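Probable arabinosyltransferase B (Mycobacterium tuberculosis H37Rv, PDB 7BVF) transfers arabinose units to build the arabinan of cell-wall arabinogalactan, as a membrane glycosyltransferase that also binds the drug ethambutol. Local coordinates at residues Ser119-Asp124 with Pro136-Thr141. Residues are numbered along the deposited sequence; the frame is centred on the assembly and turned at random.
Sequences SAQRVD and PREQVT
R137 reaches from the first turn of helix 137-140 across to the beta turn S119-R122 that leads into strand 122-126. Its CG stands anti to the backbone N (chi1 -173°), and the chain beyond it is extended. The root of this side chain lies beside the backbone of 121-122, with CB 4.0 Å from Q121 O, and CD lies 4.1 Å from S119 O. At the far end A120 CA sits at the edge of the guanidinium, near its plane, and NH2 makes a weak hydrogen bond to P92 O. The backbone of R137 also joins the two segments: its N-H points at Q121 O, 3.5 Å from the N, a nearly straight but weak bond (163°). V123 and V140 form the apolar part of the contact. Their side chains cross obliquely and meet through one methyl each, CG2 to CG2 at 3.6 Å, while V140 also touches V88, V135 and L164. The R122 guanidinium lies apart from segment 136-141, and its NH2 hydrogen-bonds to the backbone of a chain of another protein. S119 OG donates to a lone pair of R122 O, and R122 N bonds back to S119 O across the type I turn. At the open end of the antiparallel hairpin of strands 122-126 and 131-136, R122 and P136 form a non-hydrogen-bonded pair with diverging side chains, their CA atoms 4.2 Å apart, and P136 occupies the N-cap position of helix 137-140, within the concanavalin-like domain.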
loop_
_atom_site.group_PDB
_atom_site.type_symbol
_atom_site.label_atom_id
_atom_site.label_comp_id
_atom_site.label_asym_id
_atom_site.label_seq_id
_atom_site.Cartn_x
_atom_site.Cartn_y
_atom_site.Cartn_z
ATOM N N SER A 119 -42.254 17.638 22.774
ATOM C CA SER A 119 -41.521 18.337 23.822
ATOM C C SER A 119 -42.320 19.519 24.366
ATOM O O SER A 119 -43.261 20.016 23.742
ATOM C CB SER A 119 -40.170 18.824 23.301
ATOM O OG SER A 119 -40.335 19.843 22.334
ATOM N N ALA A 120 -41.905 19.986 25.546
ATOM C CA ALA A 120 -42.687 20.926 26.342
ATOM C C ALA A 120 -42.994 22.232 25.623
ATOM O O ALA A 120 -43.778 23.031 26.143
ATOM C CB ALA A 120 -41.958 21.226 27.651
ATOM N N GLN A 121 -42.407 22.473 24.454
ATOM C CA GLN A 121 -42.688 23.678 23.695
ATOM C C GLN A 121 -43.301 23.412 22.326
ATOM O O GLN A 121 -43.917 24.324 21.764
ATOM C CB GLN A 121 -41.402 24.506 23.519
ATOM C CG GLN A 121 -41.595 25.878 22.888
ATOM C CD GLN A 121 -42.368 26.828 23.782
ATOM O OE1 GLN A 121 -42.144 26.881 24.990
ATOM N NE2 GLN A 121 -43.287 27.582 23.189
ATOM N N ARG A 122 -43.193 22.195 21.798
ATOM C CA ARG A 122 -43.634 21.959 20.431
ATOM C C ARG A 122 -43.735 20.464 20.163
ATOM O O ARG A 122 -43.018 19.660 20.766
ATOM C CB ARG A 122 -42.671 22.599 19.428
ATOM C CG ARG A 122 -41.271 22.038 19.509
ATOM C CD ARG A 122 -40.305 22.801 18.628
ATOM N NE ARG A 122 -38.954 22.261 18.731
ATOM C CZ ARG A 122 -38.083 22.598 19.677
ATOM N NH1 ARG A 122 -38.418 23.482 20.606
ATOM N NH2 ARG A 122 -36.877 22.053 19.695
ATOM N N VAL A 123 -44.630 20.114 19.239
ATOM C CA VAL A 123 -44.726 18.770 18.685
ATOM C C VAL A 123 -43.918 18.742 17.399
ATOM O O VAL A 123 -43.921 19.712 16.638
ATOM C CB VAL A 123 -46.193 18.391 18.425
ATOM C CG1 VAL A 123 -46.297 16.963 17.940
ATOM C CG2 VAL A 123 -47.022 18.597 19.673
ATOM N N ASP A 124 -43.205 17.649 17.152
ATOM C CA ASP A 124 -42.462 17.554 15.906
ATOM C C ASP A 124 -42.195 16.103 15.536
ATOM O O ASP A 124 -41.792 15.287 16.377
ATOM C CB ASP A 124 -41.151 18.345 15.968
ATOM C CG ASP A 124 -40.369 18.071 17.216
ATOM O OD1 ASP A 124 -40.931 17.425 18.117
ATOM O OD2 ASP A 124 -39.198 18.498 17.299
ATOM N N PRO A 136 -45.957 24.341 16.949
ATOM C CA PRO A 136 -46.071 24.700 18.367
ATOM C C PRO A 136 -47.206 23.951 19.049
ATOM O O PRO A 136 -48.247 23.673 18.453
ATOM C CB PRO A 136 -46.338 26.211 18.334
ATOM C CG PRO A 136 -46.684 26.529 16.909
ATOM C CD PRO A 136 -45.950 25.530 16.084
ATOM N N ARG A 137 -46.991 23.629 20.326
ATOM C CA ARG A 137 -47.899 22.730 21.026
ATOM C C ARG A 137 -49.231 23.393 21.348
ATOM O O ARG A 137 -50.269 22.721 21.351
ATOM C CB ARG A 137 -47.245 22.213 22.305
ATOM C CG ARG A 137 -48.058 21.144 23.001
ATOM C CD ARG A 137 -47.331 20.570 24.196
ATOM N NE ARG A 137 -48.159 19.593 24.895
ATOM C CZ ARG A 137 -47.777 18.935 25.981
ATOM N NH1 ARG A 137 -46.573 19.147 26.494
ATOM N NH2 ARG A 137 -48.595 18.064 26.552
ATOM N N GLU A 138 -49.229 24.697 21.627
ATOM C CA GLU A 138 -50.476 25.387 21.927
ATOM C C GLU A 138 -51.410 25.461 20.729
ATOM O O GLU A 138 -52.562 25.877 20.890
ATOM C CB GLU A 138 -50.193 26.799 22.445
ATOM C CG GLU A 138 -49.616 27.744 21.404
ATOM C CD GLU A 138 -48.103 27.698 21.345
ATOM O OE1 GLU A 138 -47.509 26.762 21.920
ATOM O OE2 GLU A 138 -47.505 28.596 20.717
ATOM N N GLN A 139 -50.949 25.073 19.541
ATOM C CA GLN A 139 -51.813 25.002 18.372
ATOM C C GLN A 139 -52.432 23.620 18.204
ATOM O O GLN A 139 -53.621 23.512 17.891
ATOM C CB GLN A 139 -51.033 25.384 17.114
ATOM C CG GLN A 139 -51.918 25.786 15.952
ATOM C CD GLN A 139 -51.128 26.253 14.750
ATOM O OE1 GLN A 139 -49.899 26.218 14.749
ATOM N NE2 GLN A 139 -51.832 26.690 13.714
ATOM N N VAL A 140 -51.650 22.558 18.409
ATOM C CA VAL A 140 -52.217 21.216 18.330
ATOM C C VAL A 140 -53.131 20.955 19.516
ATOM O O VAL A 140 -54.057 20.141 19.424
ATOM C CB VAL A 140 -51.110 20.150 18.229
ATOM C CG1 VAL A 140 -50.140 20.498 17.123
ATOM C CG2 VAL A 140 -50.385 19.999 19.549
ATOM N N THR A 141 -52.899 21.627 20.642
ATOM C CA THR A 141 -53.803 21.524 21.787
ATOM C C THR A 141 -54.956 22.508 21.575
ATOM O O THR A 141 -55.047 23.576 22.183
ATOM C CB THR A 141 -53.053 21.776 23.088
ATOM O OG1 THR A 141 -52.020 20.796 23.236
ATOM C CG2 THR A 141 -53.995 21.654 24.279
#